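Local structure of exotoxin 3 (Staphylococcus aureus, 2Z8L) at residues Ser29-Tyr40 and Lys70-Val81. The protein is a staphylococcal superantigen-like toxin that binds the glycan sialyl Lewis X through a sialic acid recognition site. Numbering follows the deposited sequence.
Unlike the reference sequence in segment 70-81: Thr71 (reference Lys).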
loop_
_atom_site.group_PDB
_atom_site.type_symbol
_atom_site.label_atom_id
_atom_site.label_comp_id
_atom_site.label_asym_id
_atom_site.label_seq_id
_atom_site.Cartn_x
_atom_site.Cartn_y
_atom_site.Cartn_z
ATOM N N SER A 29 -2.473 10.626 0.802
ATOM C CA SER A 29 -1.570 9.690 1.476
ATOM C C SER A 29 -0.210 10.355 1.652
ATOM O O SER A 29 0.048 11.390 1.042
ATOM C CB SER A 29 -1.452 8.423 0.650
ATOM O OG SER A 29 -0.818 8.673 -0.598
ATOM N N LYS A 30 0.621 9.797 2.539
ATOM C CA LYS A 30 1.980 10.311 2.713
ATOM C C LYS A 30 2.964 9.228 3.117
ATOM O O LYS A 30 2.582 8.247 3.752
ATOM C CB LYS A 30 2.002 11.467 3.705
ATOM C CG LYS A 30 1.533 11.169 5.094
ATOM C CD LYS A 30 1.935 12.343 6.048
ATOM C CE LYS A 30 1.153 12.389 7.391
ATOM N NZ LYS A 30 -0.363 12.396 7.242
ATOM N N GLU A 31 4.209 9.378 2.658
ATOM C CA GLU A 31 5.302 8.439 2.954
ATOM C C GLU A 31 6.199 9.125 3.957
ATOM O O GLU A 31 6.765 10.201 3.650
ATOM C CB GLU A 31 6.100 8.129 1.678
ATOM C CG GLU A 31 6.436 6.593 1.337
ATOM C CD GLU A 31 7.072 5.686 2.457
ATOM O OE1 GLU A 31 6.524 4.519 2.693
ATOM O OE2 GLU A 31 8.148 6.069 3.016
ATOM N N LEU A 32 6.310 8.578 5.157
ATOM C CA LEU A 32 7.168 9.143 6.184
ATOM C C LEU A 32 8.439 8.323 6.179
ATOM O O LEU A 32 8.398 7.124 5.997
ATOM C CB LEU A 32 6.525 9.114 7.532
ATOM C CG LEU A 32 5.255 9.951 7.638
ATOM C CD1 LEU A 32 4.705 9.619 8.971
ATOM C CD2 LEU A 32 5.517 11.447 7.463
ATOM N N LYS A 33 9.572 9.003 6.273
ATOM C CA LYS A 33 10.848 8.362 6.092
ATOM C C LYS A 33 11.711 8.437 7.346
ATOM O O LYS A 33 11.814 9.502 7.976
ATOM C CB LYS A 33 11.590 9.040 4.939
ATOM C CG LYS A 33 10.860 8.848 3.629
ATOM C CD LYS A 33 11.333 9.736 2.500
ATOM C CE LYS A 33 10.377 9.555 1.284
ATOM N NZ LYS A 33 9.060 10.344 1.319
ATOM N N ASN A 34 12.378 7.325 7.635
ATOM C CA ASN A 34 13.324 7.230 8.718
ATOM C C ASN A 34 12.760 7.699 10.058
ATOM O O ASN A 34 13.359 8.521 10.801
ATOM C CB ASN A 34 14.607 7.957 8.367
ATOM C CG ASN A 34 15.729 7.638 9.326
ATOM O OD1 ASN A 34 15.825 6.535 9.820
ATOM N ND2 ASN A 34 16.568 8.649 9.642
ATOM N N VAL A 35 11.636 7.144 10.420
ATOM C CA VAL A 35 11.019 7.519 11.683
ATOM C C VAL A 35 11.205 6.406 12.726
ATOM O O VAL A 35 11.442 5.251 12.388
ATOM C CB VAL A 35 9.575 7.970 11.474
ATOM C CG1 VAL A 35 9.570 9.288 10.648
ATOM C CG2 VAL A 35 8.818 6.934 10.809
ATOM N N THR A 36 11.126 6.785 14.008
ATOM C CA THR A 36 11.261 5.841 15.100
ATOM C C THR A 36 9.896 5.598 15.707
ATOM O O THR A 36 9.229 6.544 16.120
ATOM C CB THR A 36 12.253 6.348 16.179
ATOM O OG1 THR A 36 13.526 6.586 15.556
ATOM C CG2 THR A 36 12.427 5.333 17.251
ATOM N N GLY A 37 9.497 4.333 15.679
ATOM C CA GLY A 37 8.197 3.849 16.167
ATOM C C GLY A 37 8.350 3.174 17.503
ATOM O O GLY A 37 9.295 2.434 17.726
ATOM N N TYR A 38 7.391 3.434 18.385
ATOM C CA TYR A 38 7.340 2.821 19.694
ATOM C C TYR A 38 6.189 1.852 19.760
ATOM O O TYR A 38 5.046 2.201 19.506
ATOM C CB TYR A 38 7.229 3.889 20.765
ATOM C CG TYR A 38 8.518 4.678 20.831
ATOM C CD1 TYR A 38 9.539 4.317 21.683
ATOM C CD2 TYR A 38 8.723 5.757 19.989
ATOM C CE1 TYR A 38 10.724 5.056 21.727
ATOM C CE2 TYR A 38 9.880 6.457 19.991
ATOM C CZ TYR A 38 10.897 6.114 20.864
ATOM O OH TYR A 38 12.087 6.858 20.885
ATOM N N ARG A 39 6.508 0.641 20.158
ATOM C CA ARG A 39 5.555 -0.451 20.128
ATOM C C ARG A 39 4.783 -0.621 21.413
ATOM O O ARG A 39 5.338 -0.527 22.500
ATOM C CB ARG A 39 6.303 -1.745 19.849
ATOM C CG ARG A 39 5.398 -2.869 19.555
ATOM C CD ARG A 39 6.177 -4.142 19.243
ATOM N NE ARG A 39 7.173 -4.413 20.270
ATOM C CZ ARG A 39 6.914 -4.788 21.522
ATOM N NH1 ARG A 39 5.657 -4.990 21.938
ATOM N NH2 ARG A 39 7.930 -4.971 22.369
ATOM N N TYR A 40 3.494 -0.899 21.309
ATOM C CA TYR A 40 2.722 -1.295 22.453
ATOM C C TYR A 40 1.436 -1.994 22.039
ATOM O O TYR A 40 1.116 -2.095 20.853
ATOM C CB TYR A 40 2.413 -0.075 23.297
ATOM C CG TYR A 40 1.465 0.877 22.650
ATOM C CD1 TYR A 40 1.899 1.780 21.708
ATOM C CD2 TYR A 40 0.127 0.860 22.982
ATOM C CE1 TYR A 40 1.011 2.665 21.120
ATOM C CE2 TYR A 40 -0.757 1.738 22.422
ATOM C CZ TYR A 40 -0.310 2.634 21.490
ATOM O OH TYR A 40 -1.228 3.482 20.935
ATOM N N LYS A 70 9.258 -6.566 17.723
ATOM C CA LYS A 70 9.147 -7.177 19.064
ATOM C C LYS A 70 10.019 -6.435 20.085
ATOM O O LYS A 70 10.252 -6.916 21.201
ATOM C CB LYS A 70 9.551 -8.655 19.027
ATOM C CG LYS A 70 10.992 -8.905 18.533
ATOM C CD LYS A 70 11.215 -10.379 18.177
ATOM C CE LYS A 70 12.082 -10.538 16.928
ATOM N NZ LYS A 70 12.072 -11.960 16.452
ATOM N N THR A 71 10.493 -5.259 19.697
ATOM C CA THR A 71 11.218 -4.396 20.598
ATOM C C THR A 71 10.405 -3.117 20.827
ATOM O O THR A 71 9.605 -2.739 19.996
ATOM C CB THR A 71 12.616 -4.076 20.032
ATOM O OG1 THR A 71 13.244 -3.069 20.843
ATOM C CG2 THR A 71 12.541 -3.608 18.619
ATOM N N ARG A 72 10.613 -2.462 21.961
ATOM C CA ARG A 72 9.879 -1.238 22.278
ATOM C C ARG A 72 10.202 -0.127 21.280
ATOM O O ARG A 72 9.287 0.439 20.682
ATOM C CB ARG A 72 10.200 -0.802 23.705
ATOM C CG ARG A 72 9.785 0.599 24.065
ATOM C CD ARG A 72 8.297 0.853 23.903
ATOM N NE ARG A 72 7.924 2.106 24.593
ATOM C CZ ARG A 72 6.703 2.644 24.575
ATOM N NH1 ARG A 72 5.712 2.039 23.939
ATOM N NH2 ARG A 72 6.465 3.772 25.226
ATOM N N LYS A 73 11.493 0.164 21.083
ATOM C CA LYS A 73 11.952 1.304 20.254
ATOM C C LYS A 73 12.410 0.741 18.920
ATOM O O LYS A 73 13.279 -0.111 18.901
ATOM C CB LYS A 73 13.087 2.070 20.930
ATOM C CG LYS A 73 13.623 3.279 20.161
ATOM C CD LYS A 73 14.646 4.055 20.960
ATOM C CE LYS A 73 15.190 5.221 20.205
ATOM N NZ LYS A 73 15.883 6.198 21.106
ATOM N N ASN A 74 11.861 1.267 17.823
ATOM C CA ASN A 74 12.085 0.736 16.469
ATOM C C ASN A 74 12.503 1.878 15.542
ATOM O O ASN A 74 11.675 2.503 14.879
ATOM C CB ASN A 74 10.838 0.084 15.942
ATOM C CG ASN A 74 10.423 -1.098 16.749
ATOM O OD1 ASN A 74 10.902 -2.198 16.514
ATOM N ND2 ASN A 74 9.628 -0.860 17.792
ATOM N N PRO A 75 13.805 2.145 15.457
ATOM C CA PRO A 75 14.269 3.202 14.570
ATOM C C PRO A 75 14.322 2.798 13.088
ATOM O O PRO A 75 14.227 1.608 12.774
ATOM C CB PRO A 75 15.675 3.500 15.095
ATOM C CG PRO A 75 16.087 2.238 15.755
ATOM C CD PRO A 75 14.899 1.513 16.218
ATOM N N GLY A 76 14.429 3.781 12.202
ATOM C CA GLY A 76 14.753 3.497 10.826
ATOM C C GLY A 76 13.612 2.875 10.052
ATOM O O GLY A 76 13.829 2.019 9.161
ATOM N N LEU A 77 12.403 3.332 10.344
ATOM C CA LEU A 77 11.220 2.874 9.621
ATOM C C LEU A 77 10.788 3.844 8.544
ATOM O O LEU A 77 10.982 5.051 8.662
ATOM C CB LEU A 77 10.076 2.671 10.614
ATOM C CG LEU A 77 10.349 1.739 11.774
ATOM C CD1 LEU A 77 9.140 1.656 12.685
ATOM C CD2 LEU A 77 10.720 0.386 11.253
ATOM N N ASP A 78 10.150 3.290 7.510
ATOM C CA ASP A 78 9.390 4.065 6.526
ATOM C C ASP A 78 7.912 3.683 6.749
ATOM O O ASP A 78 7.617 2.516 6.988
ATOM C CB ASP A 78 9.766 3.673 5.138
ATOM C CG ASP A 78 11.095 4.263 4.647
ATOM O OD1 ASP A 78 11.722 5.100 5.337
ATOM O OD2 ASP A 78 11.498 3.862 3.510
ATOM N N ILE A 79 7.024 4.661 6.751
ATOM C CA ILE A 79 5.590 4.386 6.933
ATOM C C ILE A 79 4.744 5.019 5.845
ATOM O O ILE A 79 4.831 6.223 5.595
ATOM C CB ILE A 79 5.085 4.878 8.312
ATOM C CG1 ILE A 79 6.095 4.435 9.382
ATOM C CG2 ILE A 79 3.641 4.366 8.526
ATOM C CD1 ILE A 79 5.731 4.763 10.743
ATOM N N PHE A 80 3.880 4.219 5.221
ATOM C CA PHE A 80 2.904 4.725 4.276
ATOM C C PHE A 80 1.611 4.931 5.004
ATOM O O PHE A 80 0.972 3.962 5.400
ATOM C CB PHE A 80 2.718 3.729 3.105
ATOM C CG PHE A 80 1.846 4.237 2.046
ATOM C CD1 PHE A 80 2.246 5.313 1.242
ATOM C CD2 PHE A 80 0.569 3.732 1.881
ATOM C CE1 PHE A 80 1.362 5.815 0.278
ATOM C CE2 PHE A 80 -0.300 4.243 0.919
ATOM C CZ PHE A 80 0.112 5.249 0.119
ATOM N N VAL A 81 1.241 6.200 5.166
ATOM C CA VAL A 81 0.123 6.624 5.971
ATOM C C VAL A 81 -1.075 7.043 5.085
ATOM O O VAL A 81 -0.920 7.845 4.143
ATOM C CB VAL A 81 0.543 7.830 6.918
ATOM C CG1 VAL A 81 -0.693 8.323 7.699
ATOM C CG2 VAL A 81 1.693 7.450 7.820
HETATM O O HOH W 1 14.696 6.594 13.126
#
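Ser29 sets CB 3.6 Å from CZ of Phe80, a ring that also packs against helix 141-155. From Lys30 the chain runs antiparallel to 77-81, with Lys30 and Val81 exchanging two backbone hydrogen bonds and lying side by side. Glu31 bends at chi2 (-50°), bringing OE2 to 3.6 Å from CB of Asp78. The two carboxylates are turned 73° apart; a salt bridge from Lys136 to Asp78 probably eases their like charges. On the sheet face that meets Phe50, Leu32 CD1 touches Val81 CG2.

At Asn34 both chains turn a corner together. Asn34 N makes a long bond, 3.3 Å, to OD1 of Asp78, whose OD2 is held by Lys136, while Val35 N takes Leu77 O at 2.8 Å. Asn34 and Val35 both face Leu77, a G1 beta bulge; on the other strand Gly76 and Leu77 both face Val35, a second one. Bulged corners of this kind let strands bend round the barrel of an OB fold, the domain holding both segments: 30-33 pairs with 77-81 before the corner and 35-40 with 73-75 after it. The side chains of Val35 and Ile79 cross at about a right angle, CG2 of Val35 3.8 Å from CD1 of Ile79. A water joins Thr36 OG1 to Gly76 N across the bulge.

Gly37 pairs with Asn74. Beyond it the Tyr38 ring runs alongside the extended Lys73, CE1 to CG 3.7 Å, and its CB sits over one face of the Arg72 guanidinium. Arg72 NH1 reaches Arg39 O, which lies in the guanidinium plane. Arg39, its chain bent at chi3, gives a bent hydrogen bond (137°) from NE to Thr71 O, 3.0 Å, from the face of that carbonyl opposite the one Asn74 ND2 uses.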